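Methyltransferase (Streptococcus mutans, PDB 2B78) is probably an S-adenosyl-L-methionine-dependent methyltransferase that acts on RNA, although its actual substrate is not established. Local coordinates at residues E11-L14 and K15-V18; Y275-Y278 and A279-H282; A334-T337 and V338-K342. One frame throughout, in Å; residues are numbered along the deposited sequence.

How the contacts relate
All three contacts are local, each within a helix or at one of its ends, and each joins a buried face to an exposed one. Contact 1 closes helix 8-16 of the PUA-like domain, whereas contacts 2 and 3 belong to the methyltransferase domain; the centres of contacts 1 and 2 lie about 50 Å apart, on opposite sides of the chain's centre. Contacts 1 and 2 are both last turns of helices rich in lysine and arginine, but glycine ends the first and an aromatic pair marks the second. Contact 3 is the reverse case, the start of helix 338-349, where neutral side chains and water bind the backbone. Contact 2 alone lies near the S-adenosyl-L-homocysteine site, which is empty in this chain.

Contact 1 of 3, residues E11-L14 and K15-V18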
# COMPACT_ATOMS: atom_id res chain seq x y z
N GLU A 11 -2.65 -3.75 -27.89
CA GLU A 11 -1.37 -3.62 -28.58
C GLU A 11 -0.62 -2.32 -28.26
O GLU A 11 0.53 -2.36 -27.83
CB GLU A 11 -1.60 -3.70 -30.10
CG GLU A 11 -0.32 -3.84 -30.91
CD GLU A 11 -0.57 -3.78 -32.40
OE1 GLU A 11 -1.56 -4.38 -32.87
OE2 GLU A 11 0.24 -3.14 -33.11
N LYS A 12 -1.27 -1.18 -28.46
CA LYS A 12 -0.61 0.09 -28.19
C LYS A 12 -0.12 0.16 -26.74
O LYS A 12 0.95 0.70 -26.47
CB LYS A 12 -1.56 1.27 -28.50
CG LYS A 12 -2.84 1.31 -27.69
CD LYS A 12 -3.86 2.29 -28.27
CE LYS A 12 -3.80 3.68 -27.62
NZ LYS A 12 -2.57 4.47 -27.91
N LYS A 13 -0.90 -0.38 -25.81
CA LYS A 13 -0.49 -0.36 -24.41
C LYS A 13 0.77 -1.20 -24.22
O LYS A 13 1.72 -0.77 -23.58
CB LYS A 13 -1.62 -0.85 -23.51
CG LYS A 13 -2.78 0.13 -23.43
CD LYS A 13 -3.98 -0.44 -22.68
CE LYS A 13 -3.73 -0.50 -21.19
NZ LYS A 13 -4.97 -0.89 -20.46
N LEU A 14 0.76 -2.40 -24.79
CA LEU A 14 1.92 -3.28 -24.68
C LEU A 14 3.15 -2.59 -25.24
O LEU A 14 4.20 -2.57 -24.59
CB LEU A 14 1.69 -4.59 -25.45
CG LEU A 14 0.82 -5.64 -24.75
CD1 LEU A 14 0.50 -6.79 -25.72
CD2 LEU A 14 1.56 -6.16 -23.52
N LYS A 15 3.03 -2.00 -26.42
CA LYS A 15 4.15 -1.31 -27.04
C LYS A 15 4.59 -0.08 -26.24
O LYS A 15 5.75 0.32 -26.32
CB LYS A 15 3.81 -0.91 -28.48
CG LYS A 15 3.59 -2.10 -29.41
CD LYS A 15 3.51 -1.69 -30.89
CE LYS A 15 2.31 -0.80 -31.18
NZ LYS A 15 2.20 -0.49 -32.64
N ARG A 16 3.68 0.50 -25.48
CA ARG A 16 3.98 1.68 -24.67
C ARG A 16 4.66 1.32 -23.35
O ARG A 16 5.15 2.19 -22.63
CB ARG A 16 2.68 2.44 -24.37
CG ARG A 16 2.86 3.83 -23.78
CD ARG A 16 1.53 4.35 -23.25
NE ARG A 16 0.44 4.02 -24.17
CZ ARG A 16 -0.73 3.53 -23.79
NH1 ARG A 16 -0.98 3.31 -22.51
NH2 ARG A 16 -1.65 3.25 -24.71
N GLY A 17 4.68 0.03 -23.03
CA GLY A 17 5.32 -0.40 -21.80
C GLY A 17 4.37 -0.75 -20.67
O GLY A 17 4.79 -0.90 -19.52
N VAL A 18 3.08 -0.87 -20.97
CA VAL A 18 2.12 -1.22 -19.93
C VAL A 18 2.22 -2.74 -19.77
O VAL A 18 2.07 -3.48 -20.74
CB VAL A 18 0.69 -0.81 -20.34
CG1 VAL A 18 -0.31 -1.24 -19.27
CG2 VAL A 18 0.62 0.70 -20.53
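E11 and K15 lie side by side, one turn apart, and point the same way. With its CG anti to the backbone N (chi1 -169°) and its chain extended, E11 brings OE2 to 3.3 Å from K15 NZ, a salt bridge whose hydrogen bond is weak. K12 and R16 also run alongside each other, but here the charges are alike: K12 NZ sits at the edge of the R16 guanidinium, near its plane, 3.5 Å from NH2, a closeness that solvent at this exposed surface probably screens. One face of that guanidinium rests over K13 CA, and K13 CG lies 3.6 Å from R16 NH2. K13 thus serves as an aliphatic floor, while its amine reaches on to a salt bridge with D25. V18 folds back toward the helix, its CB 3.9 Å from K13 CB. L14 faces inward, against Y26 and L46, as suits a buried leucine. G17 makes the turn possible, since its positive phi (103°) is easy for glycine. G17 N donates to L14 O at 3.1 Å and V18 N to K13 O at 2.9 Å, the two backward bonds of a Schellman motif, which here ends helix 8-16 of the PUA-like domain.

Contact 2 of 3, residues Y275-Y278 and A279-H282; sequences YFKY and ARRH
Y278 and H282 make the aromatic pair across this last turn. H282 CD2 lies over the centre of the Y278 ring, 3.3 Å above its plane, yet the ring planes meet at 54°, an oblique pairing with centroids 4.3 Å apart. Y278 sends its ring toward H282 because CG is anti to the backbone N (chi1 -169°).

Apolar contact is found on the inner side, where Y275 CE2 lies 4.3 Å from A279 CB, a methyl small enough to lie beside the tyrosine ring. F276 packs on L219 and L313.

Among polar contacts, the backbone bonds are ordinary i to i+4 ones; the last runs from H282 N to Y278 O at 2.9 Å. Y275 OH and Y286 OH share a hydrogen bond.

Of the cations, R280 lays one guanidinium face over K277 CA and F276 O; Q316 holds its NH1, and its side chain touches E319. K277 and R281 cross, though the modelled detail is doubtful.

The chemistry implies a two-sided helix: Y275, F276 and A279 seat it against the fold, F276 beside V272 of the S-adenosyl-L-homocysteine site, while the Y278-H282 pair lies toward the surface and the outer side carries K277 and R281, like charges that solvent probably screens.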
# COMPACT_ATOMS: atom_id res chain seq x y z
N TYR A 275 -18.67 8.19 15.25
CA TYR A 275 -17.78 9.12 15.94
C TYR A 275 -18.03 10.56 15.48
O TYR A 275 -17.90 11.49 16.27
CB TYR A 275 -16.30 8.78 15.72
CG TYR A 275 -15.42 9.58 16.64
CD1 TYR A 275 -15.30 9.23 17.99
CD2 TYR A 275 -14.79 10.75 16.21
CE1 TYR A 275 -14.58 10.02 18.89
CE2 TYR A 275 -14.06 11.55 17.10
CZ TYR A 275 -13.96 11.18 18.44
OH TYR A 275 -13.27 11.97 19.33
N PHE A 276 -18.39 10.74 14.20
CA PHE A 276 -18.66 12.07 13.70
C PHE A 276 -19.82 12.65 14.50
O PHE A 276 -19.77 13.80 14.94
CB PHE A 276 -19.02 12.04 12.21
CG PHE A 276 -17.82 12.03 11.29
CD1 PHE A 276 -16.76 12.91 11.49
CD2 PHE A 276 -17.78 11.17 10.19
CE1 PHE A 276 -15.67 12.94 10.61
CE2 PHE A 276 -16.70 11.19 9.31
CZ PHE A 276 -15.65 12.07 9.51
N LYS A 277 -20.86 11.84 14.69
CA LYS A 277 -22.03 12.26 15.44
C LYS A 277 -21.72 12.54 16.92
O LYS A 277 -22.29 13.45 17.53
CB LYS A 277 -23.12 11.18 15.35
CG LYS A 277 -24.38 11.52 16.13
CD LYS A 277 -25.48 10.49 15.90
CE LYS A 277 -26.77 10.92 16.57
NZ LYS A 277 -27.87 9.94 16.34
N TYR A 278 -20.85 11.73 17.50
CA TYR A 278 -20.44 11.87 18.89
C TYR A 278 -19.69 13.18 19.06
O TYR A 278 -19.86 13.92 20.04
CB TYR A 278 -19.51 10.71 19.28
CG TYR A 278 -19.23 10.60 20.76
CD1 TYR A 278 -20.21 10.13 21.64
CD2 TYR A 278 -17.99 10.95 21.29
CE1 TYR A 278 -19.96 10.01 23.01
CE2 TYR A 278 -17.73 10.84 22.66
CZ TYR A 278 -18.72 10.37 23.51
OH TYR A 278 -18.48 10.25 24.87
N ALA A 279 -18.84 13.47 18.08
CA ALA A 279 -18.03 14.68 18.09
C ALA A 279 -18.90 15.93 17.99
O ALA A 279 -18.65 16.94 18.67
CB ALA A 279 -17.05 14.64 16.93
N ARG A 280 -19.91 15.87 17.14
CA ARG A 280 -20.83 17.00 16.98
C ARG A 280 -21.57 17.21 18.29
O ARG A 280 -21.70 18.34 18.78
CB ARG A 280 -21.82 16.72 15.85
CG ARG A 280 -21.20 16.65 14.46
CD ARG A 280 -22.28 16.74 13.39
NE ARG A 280 -23.14 15.56 13.32
CZ ARG A 280 -22.86 14.47 12.61
NH1 ARG A 280 -21.74 14.41 11.89
NH2 ARG A 280 -23.70 13.44 12.59
N ARG A 281 -22.04 16.11 18.87
CA ARG A 281 -22.78 16.13 20.13
C ARG A 281 -21.99 16.72 21.29
O ARG A 281 -22.54 17.47 22.11
CB ARG A 281 -23.22 14.70 20.47
CG ARG A 281 -23.82 14.53 21.87
CD ARG A 281 -24.19 13.07 22.12
NE ARG A 281 -25.14 12.55 21.13
CZ ARG A 281 -24.86 11.65 20.18
NH1 ARG A 281 -23.64 11.11 20.07
NH2 ARG A 281 -25.81 11.28 19.33
N HIS A 282 -20.70 16.40 21.36
CA HIS A 282 -19.85 16.89 22.44
C HIS A 282 -18.94 18.06 22.09
O HIS A 282 -18.03 18.43 22.85
CB HIS A 282 -19.03 15.71 22.99
CG HIS A 282 -19.87 14.65 23.62
ND1 HIS A 282 -20.48 14.83 24.85
CD2 HIS A 282 -20.26 13.43 23.18
CE1 HIS A 282 -21.20 13.76 25.13
NE2 HIS A 282 -21.09 12.90 24.14

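Contact 3 of 3, residues A334-T337 and V338-K342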
# COMPACT_ATOMS: atom_id res chain seq x y z
N ALA A 334 -6.82 1.43 -5.61
CA ALA A 334 -6.19 1.32 -6.93
C ALA A 334 -7.15 1.63 -8.07
O ALA A 334 -6.72 2.00 -9.18
CB ALA A 334 -5.60 -0.07 -7.12
N ASN A 335 -8.44 1.49 -7.79
CA ASN A 335 -9.49 1.74 -8.77
C ASN A 335 -9.85 3.21 -8.91
O ASN A 335 -10.60 3.57 -9.82
CB ASN A 335 -10.74 0.94 -8.38
CG ASN A 335 -11.02 0.98 -6.89
OD1 ASN A 335 -10.27 0.41 -6.09
ND2 ASN A 335 -12.10 1.65 -6.50
N MET A 336 -9.33 4.06 -8.03
CA MET A 336 -9.60 5.49 -8.12
C MET A 336 -8.41 6.29 -8.66
O MET A 336 -7.28 6.12 -8.20
CB MET A 336 -9.99 6.07 -6.76
CG MET A 336 -11.48 6.15 -6.49
SD MET A 336 -11.87 7.58 -5.46
CE MET A 336 -12.91 8.52 -6.56
N THR A 337 -8.66 7.16 -9.63
CA THR A 337 -7.59 7.98 -10.17
C THR A 337 -7.40 9.18 -9.24
O THR A 337 -8.23 9.44 -8.36
CB THR A 337 -7.92 8.52 -11.58
OG1 THR A 337 -9.04 9.41 -11.51
CG2 THR A 337 -8.25 7.38 -12.53
N VAL A 338 -6.31 9.90 -9.44
CA VAL A 338 -6.02 11.08 -8.64
C VAL A 338 -7.14 12.10 -8.84
O VAL A 338 -7.59 12.72 -7.88
CB VAL A 338 -4.68 11.73 -9.06
CG1 VAL A 338 -4.58 13.15 -8.51
CG2 VAL A 338 -3.52 10.88 -8.55
N SER A 339 -7.59 12.27 -10.08
CA SER A 339 -8.65 13.23 -10.37
C SER A 339 -9.99 12.80 -9.78
O SER A 339 -10.75 13.64 -9.29
CB SER A 339 -8.77 13.47 -11.88
OG SER A 339 -9.04 12.27 -12.59
N GLN A 340 -10.29 11.51 -9.84
CA GLN A 340 -11.54 10.99 -9.28
C GLN A 340 -11.57 11.23 -7.78
O GLN A 340 -12.61 11.55 -7.20
CB GLN A 340 -11.66 9.49 -9.51
CG GLN A 340 -12.29 9.09 -10.82
CD GLN A 340 -12.41 7.58 -10.93
OE1 GLN A 340 -11.41 6.86 -10.90
NE2 GLN A 340 -13.65 7.10 -11.04
N PHE A 341 -10.41 11.05 -7.15
CA PHE A 341 -10.26 11.23 -5.72
C PHE A 341 -10.46 12.70 -5.38
O PHE A 341 -11.22 13.05 -4.48
CB PHE A 341 -8.88 10.76 -5.26
CG PHE A 341 -8.68 10.77 -3.76
CD1 PHE A 341 -9.70 10.37 -2.91
CD2 PHE A 341 -7.46 11.16 -3.22
CE1 PHE A 341 -9.51 10.37 -1.53
CE2 PHE A 341 -7.26 11.16 -1.84
CZ PHE A 341 -8.29 10.76 -0.99
N LYS A 342 -9.77 13.56 -6.13
CA LYS A 342 -9.88 14.99 -5.90
C LYS A 342 -11.34 15.43 -6.03
O LYS A 342 -11.78 16.32 -5.31
CB LYS A 342 -9.00 15.74 -6.90
CG LYS A 342 -8.70 17.18 -6.52
CD LYS A 342 -7.58 17.71 -7.40
CE LYS A 342 -7.14 19.09 -6.97
NZ LYS A 342 -5.97 19.54 -7.78
O HOH W 1 -13.40 4.29 -9.35
O HOH W 2 -10.53 10.21 -13.75
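The F341 ring receives M336 obliquely, with SD 4.4 Å from CD1, while Y310 meets the same ring edge-to-face. These two partners, with A329 and T331 of strand 325-331, suit a buried phenylalanine that anchors the first turn of the helix to the sheet. M336 reaches this place on a bent chain, and its methyl is tightly packed, CE lying 3.1 Å from Q340 O; a flexible thioether is well fitted to such a winding route between the helix and V306 and S307.

The other flat group, the carboxamide of Q340, turns back over the start of the helix. Its OE1 accepts from T337 N at 3.0 Å, with a C=O...N angle of 133° and the donor tilted 20° from the carbonyl plane, the bond that chiefly holds the amide. T337 returns the favour: OG1, set between its backbone N and carbonyl carbon (chi1 64°), accepts from Q340 N, also at 3.0 Å. Threonine suits the N-cap because its short hydroxyl reaches this N-H of the first turn, which has no earlier helical carbonyl to bond. Side chain to backbone in both directions, this is a capping box, and it opens helix 338-349, which follows strand 325-331 in the Rossmann-like methyltransferase fold. The first helical backbone bond then runs from F341 N to T337 O, 3.0 Å long.

Water extends the cap at the exposed side. One molecule bridges T337 OG1 and S339 OG, 2.8 Å from each, so the serine hydroxyl shares the cap's water. A second donates to N335 O at 2.9 Å and accepts from Q340 NE2, a weak second hold on the amide. The V338 side chain, by contrast, touches K379 and F381 of strand 379-384, and M336 O takes a weak hydrogen bond from K379 NZ.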